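Local coordinates for aldehyde dehydrogenase (Trypanosoma brucei, PDB 5MYP), which probably oxidises aldehydes to carboxylic acids with NAD+ as the electron acceptor, at residues Pro392-Val397 / Val423-Ala428; Gly407-Thr412 / Val417-Val422. All coordinates share one frame; numbering follows the deposited sequence.

Contact 2 (407-412 with 417-422) lies within the beta-alpha-beta unit of strand 395-398, helix 402-411 and strand 417-419, where it packs the helix on the second strand; the two strands run parallel as neighbours in the sheet. Contact 1 (392-397 with 423-428) joins the first strand of the unit to the loop that follows its last. Their centres are about 10 Å apart, and Val418 N to Leu395 O, at 3.1 Å, is a probable hydrogen bond between them. Contact 1 is the one near the predicted active site: the side chain of Ala394 is about 8 Å from that of Cys259. Contact 2 lies away from it, and both touch the second subunit.

Contact 1 (Pro392-Val397 / Val423-Ala428); sequences PLALYV and VVHAGA
Ala394 points its methyl to the ring of His425, CB standing 4.1 Å from His425 CE1 in an oblique approach. Just before it, the backbone O of Leu393 accepts a hydrogen bond of 2.8 Å from a water that lies in the plane of the imidazole at its edge, 2.8 Å from His425 NE2. Ala394 comes just before strand 395-398, in the mixed sheet of the aldehyde dehydrogenase catalytic domain, and faces a short 3-10 turn, residues 424-427, in the loop that follows strand 417-419. The side chain of His425 is about 9 Å from that of Glu223, a predicted active-site residue. Tyr396 carries most of the rest. With CG anti to the carbonyl carbon (chi1 -56°), its ring extends to the loop and crosses the His425 side chain at about a right angle, placing Tyr396 OH 3.6 Å from His425 CE1, near the planes of both rings. The same hydroxyl accepts a weak, bent hydrogen bond from Val423 N, 3.1 Å from Tyr396 OH at an N-H...O angle of 142°; its stronger polar partner is Ile260 O. Val423 CG2 lies 4.0 Å from Tyr396 OH.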
loop_
_atom_site.group_PDB
_atom_site.type_symbol
_atom_site.label_atom_id
_atom_site.label_comp_id
_atom_site.label_asym_id
_atom_site.label_seq_id
_atom_site.Cartn_x
_atom_site.Cartn_y
_atom_site.Cartn_z
ATOM N N PRO A 392 -7.110 -4.339 16.216
ATOM C CA PRO A 392 -7.922 -5.429 15.689
ATOM C C PRO A 392 -8.564 -5.072 14.359
ATOM O O PRO A 392 -8.653 -3.895 14.005
ATOM C CB PRO A 392 -8.995 -5.597 16.762
ATOM C CG PRO A 392 -9.204 -4.214 17.273
ATOM C CD PRO A 392 -7.883 -3.505 17.155
ATOM N N LEU A 393 -9.024 -6.091 13.642
ATOM C CA LEU A 393 -9.677 -5.897 12.351
ATOM C C LEU A 393 -11.015 -5.163 12.487
ATOM O O LEU A 393 -11.392 -4.391 11.606
ATOM C CB LEU A 393 -9.883 -7.244 11.656
ATOM C CG LEU A 393 -10.339 -7.236 10.196
ATOM C CD1 LEU A 393 -9.409 -6.403 9.323
ATOM C CD2 LEU A 393 -10.424 -8.659 9.670
ATOM N N ALA A 394 -11.729 -5.406 13.583
ATOM C CA ALA A 394 -13.000 -4.735 13.850
ATOM C C ALA A 394 -13.066 -4.261 15.296
ATOM O O ALA A 394 -12.401 -4.806 16.171
ATOM C CB ALA A 394 -14.160 -5.671 13.542
ATOM N N LEU A 395 -13.853 -3.217 15.524
ATOM C CA LEU A 395 -14.178 -2.740 16.862
ATOM C C LEU A 395 -15.668 -2.440 16.875
ATOM O O LEU A 395 -16.180 -1.784 15.968
ATOM C CB LEU A 395 -13.366 -1.488 17.203
ATOM C CG LEU A 395 -13.600 -0.836 18.576
ATOM C CD1 LEU A 395 -12.314 -0.234 19.124
ATOM C CD2 LEU A 395 -14.694 0.220 18.534
ATOM N N TYR A 396 -16.356 -2.912 17.908
ATOM C CA TYR A 396 -17.805 -2.809 17.992
ATOM C C TYR A 396 -18.201 -2.021 19.235
ATOM O O TYR A 396 -17.652 -2.249 20.311
ATOM C CB TYR A 396 -18.415 -4.210 18.023
ATOM C CG TYR A 396 -18.015 -5.069 16.841
ATOM C CD1 TYR A 396 -18.247 -4.633 15.542
ATOM C CD2 TYR A 396 -17.416 -6.320 17.019
ATOM C CE1 TYR A 396 -17.886 -5.406 14.448
ATOM C CE2 TYR A 396 -17.058 -7.104 15.932
ATOM C CZ TYR A 396 -17.297 -6.641 14.647
ATOM O OH TYR A 396 -16.969 -7.409 13.554
ATOM N N VAL A 397 -19.140 -1.087 19.077
ATOM C CA VAL A 397 -19.626 -0.256 20.182
ATOM C C VAL A 397 -21.150 -0.285 20.195
ATOM O O VAL A 397 -21.781 0.100 19.214
ATOM C CB VAL A 397 -19.158 1.214 20.053
ATOM C CG1 VAL A 397 -19.616 2.038 21.260
ATOM C CG2 VAL A 397 -17.644 1.278 19.892
ATOM N N VAL A 423 -19.947 -7.701 12.623
ATOM C CA VAL A 423 -19.709 -8.536 11.423
ATOM C C VAL A 423 -20.304 -7.999 10.102
ATOM O O VAL A 423 -19.649 -8.082 9.062
ATOM C CB VAL A 423 -20.118 -10.021 11.661
ATOM C CG1 VAL A 423 -19.856 -10.884 10.432
ATOM C CG2 VAL A 423 -19.372 -10.585 12.865
ATOM N N VAL A 424 -21.510 -7.434 10.152
ATOM C CA VAL A 424 -22.284 -7.082 8.938
ATOM C C VAL A 424 -21.624 -6.073 7.985
ATOM O O VAL A 424 -21.950 -6.043 6.790
ATOM C CB VAL A 424 -23.717 -6.588 9.277
ATOM C CG1 VAL A 424 -24.532 -7.710 9.913
ATOM C CG2 VAL A 424 -23.707 -5.335 10.156
ATOM N N HIS A 425 -20.716 -5.249 8.511
ATOM C CA HIS A 425 -19.944 -4.302 7.688
ATOM C C HIS A 425 -19.116 -4.958 6.579
ATOM O O HIS A 425 -18.847 -4.318 5.568
ATOM C CB HIS A 425 -19.029 -3.429 8.565
ATOM C CG HIS A 425 -17.875 -4.167 9.174
ATOM N ND1 HIS A 425 -18.039 -5.155 10.121
ATOM C CD2 HIS A 425 -16.539 -4.050 8.981
ATOM C CE1 HIS A 425 -16.854 -5.621 10.477
ATOM N NE2 HIS A 425 -15.929 -4.971 9.795
ATOM N N ALA A 426 -18.709 -6.216 6.773
ATOM C CA ALA A 426 -17.953 -6.965 5.756
ATOM C C ALA A 426 -18.703 -7.125 4.425
ATOM O O ALA A 426 -18.076 -7.148 3.366
ATOM C CB ALA A 426 -17.548 -8.327 6.296
ATOM N N GLY A 427 -20.029 -7.233 4.489
ATOM C CA GLY A 427 -20.875 -7.307 3.296
ATOM C C GLY A 427 -21.373 -5.974 2.756
ATOM O O GLY A 427 -22.149 -5.958 1.796
ATOM N N ALA A 428 -20.928 -4.861 3.347
ATOM C CA ALA A 428 -21.409 -3.530 2.971
ATOM C C ALA A 428 -20.795 -3.064 1.651
ATOM O O ALA A 428 -19.578 -2.896 1.558
ATOM C CB ALA A 428 -21.099 -2.537 4.080
HETATM O O HOH W 1 -13.179 -5.076 9.548
#

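Contact 2 (Gly407-Thr412 / Val417-Val422); sequences GVESRT and VVVNDV
Glu409 lays the aliphatic part of its side chain against Val417, its CG resting 4.1 Å from Val417 CG1. CG is anti to the carbonyl carbon (chi1 -74°), and beyond it the chain runs extended, carrying the carboxylate on past Val417 to Val419, the next residue of the strand whose CB points toward the helix. There the Glu409 side chain crosses that of Val419 at about a right angle, with OE2 3.8 Å from Val419 CG2. One acid thus touches two valines two residues apart, methylene on methyl at the first and an oxygen beside a methyl at the second. No hydrogen bond joins the segments: the charge is met by Arg461 of the second subunit, whose NE forms a salt bridge with Glu409 OE2. That pairing would be expected to favour the ionised carboxylate at this buried position. Thr412 OG1 donates to Val408 O at 2.7 Å, from a position tilted 31° off the carbonyl plane. Helix 402-411 is the connection of a beta-alpha-beta crossover, lying over strand 417-419, which runs parallel to strand 395-398 and also pairs in parallel with a strand of the second subunit, continuing the sheet across the interface.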
loop_
_atom_site.group_PDB
_atom_site.type_symbol
_atom_site.label_atom_id
_atom_site.label_comp_id
_atom_site.label_asym_id
_atom_site.label_seq_id
_atom_site.Cartn_x
_atom_site.Cartn_y
_atom_site.Cartn_z
ATOM N N GLY A 407 -16.124 9.426 21.407
ATOM C CA GLY A 407 -14.949 9.268 22.261
ATOM C C GLY A 407 -14.194 7.969 22.034
ATOM O O GLY A 407 -12.962 7.971 21.945
ATOM N N VAL A 408 -14.932 6.864 21.925
ATOM C CA VAL A 408 -14.333 5.546 21.690
ATOM C C VAL A 408 -13.707 5.470 20.291
ATOM O O VAL A 408 -12.589 4.983 20.151
ATOM C CB VAL A 408 -15.357 4.396 21.895
ATOM C CG1 VAL A 408 -14.762 3.046 21.491
ATOM C CG2 VAL A 408 -15.823 4.345 23.346
ATOM N N GLU A 409 -14.426 5.952 19.273
ATOM C CA GLU A 409 -13.913 6.003 17.892
ATOM C C GLU A 409 -12.608 6.790 17.785
ATOM O O GLU A 409 -11.626 6.313 17.215
ATOM C CB GLU A 409 -14.938 6.647 16.949
ATOM C CG GLU A 409 -16.129 5.772 16.599
ATOM C CD GLU A 409 -17.185 6.497 15.776
ATOM O OE1 GLU A 409 -16.917 7.611 15.264
ATOM O OE2 GLU A 409 -18.294 5.948 15.623
ATOM N N SER A 410 -12.612 7.996 18.346
ATOM C CA SER A 410 -11.490 8.916 18.212
ATOM C C SER A 410 -10.242 8.497 19.008
ATOM O O SER A 410 -9.141 8.942 18.684
ATOM C CB SER A 410 -11.932 10.336 18.592
ATOM O OG SER A 410 -12.234 10.426 19.968
ATOM N N ARG A 411 -10.407 7.648 20.024
ATOM C CA ARG A 411 -9.298 7.226 20.897
ATOM C C ARG A 411 -8.838 5.771 20.694
ATOM O O ARG A 411 -7.983 5.289 21.445
ATOM C CB ARG A 411 -9.694 7.445 22.363
ATOM C CG ARG A 411 -9.956 8.894 22.740
ATOM C CD ARG A 411 -8.669 9.682 22.883
ATOM N NE ARG A 411 -8.914 11.112 23.091
ATOM C CZ ARG A 411 -7.965 12.027 23.305
ATOM N NH1 ARG A 411 -6.678 11.684 23.349
ATOM N NH2 ARG A 411 -8.305 13.302 23.478
ATOM N N THR A 412 -9.391 5.082 19.694
ATOM C CA THR A 412 -8.979 3.717 19.344
ATOM C C THR A 412 -8.627 3.612 17.864
ATOM O O THR A 412 -9.029 4.456 17.058
ATOM C CB THR A 412 -10.097 2.699 19.636
ATOM O OG1 THR A 412 -11.279 3.047 18.900
ATOM C CG2 THR A 412 -10.411 2.650 21.126
ATOM N N VAL A 417 -15.000 0.218 12.426
ATOM C CA VAL A 417 -15.896 0.379 13.570
ATOM C C VAL A 417 -17.328 0.156 13.097
ATOM O O VAL A 417 -17.736 0.718 12.076
ATOM C CB VAL A 417 -15.787 1.784 14.202
ATOM C CG1 VAL A 417 -16.776 1.953 15.359
ATOM C CG2 VAL A 417 -14.364 2.043 14.666
ATOM N N VAL A 418 -18.074 -0.675 13.827
ATOM C CA VAL A 418 -19.519 -0.780 13.651
ATOM C C VAL A 418 -20.181 -0.374 14.962
ATOM O O VAL A 418 -19.780 -0.849 16.030
ATOM C CB VAL A 418 -19.987 -2.196 13.245
ATOM C CG1 VAL A 418 -21.464 -2.179 12.855
ATOM C CG2 VAL A 418 -19.148 -2.735 12.097
ATOM N N VAL A 419 -21.174 0.514 14.883
ATOM C CA VAL A 419 -21.950 0.917 16.056
ATOM C C VAL A 419 -23.275 0.150 16.060
ATOM O O VAL A 419 -24.012 0.159 15.063
ATOM C CB VAL A 419 -22.192 2.443 16.105
ATOM C CG1 VAL A 419 -23.030 2.831 17.323
ATOM C CG2 VAL A 419 -20.862 3.190 16.107
ATOM N N ASN A 420 -23.543 -0.524 17.179
ATOM C CA ASN A 420 -24.779 -1.290 17.425
ATOM C C ASN A 420 -24.963 -2.547 16.574
ATOM O O ASN A 420 -26.081 -3.023 16.401
ATOM C CB ASN A 420 -26.027 -0.386 17.361
ATOM C CG ASN A 420 -26.002 0.715 18.401
ATOM O OD1 ASN A 420 -25.509 0.523 19.510
ATOM N ND2 ASN A 420 -26.545 1.872 18.056
ATOM N N ASP A 421 -23.866 -3.111 16.072
ATOM C CA ASP A 421 -23.906 -4.417 15.413
ATOM C C ASP A 421 -22.497 -4.995 15.321
ATOM O O ASP A 421 -21.525 -4.335 15.696
ATOM C CB ASP A 421 -24.539 -4.307 14.009
ATOM C CG ASP A 421 -25.421 -5.503 13.657
ATOM O OD1 ASP A 421 -25.090 -6.647 14.045
ATOM O OD2 ASP A 421 -26.452 -5.305 12.983
ATOM N N VAL A 422 -22.405 -6.231 14.839
ATOM C CA VAL A 422 -21.125 -6.910 14.615
ATOM C C VAL A 422 -21.127 -7.575 13.235
ATOM O O VAL A 422 -22.192 -7.911 12.717
ATOM C CB VAL A 422 -20.827 -7.959 15.718
ATOM C CG1 VAL A 422 -20.854 -7.315 17.102
ATOM C CG2 VAL A 422 -21.803 -9.133 15.666
#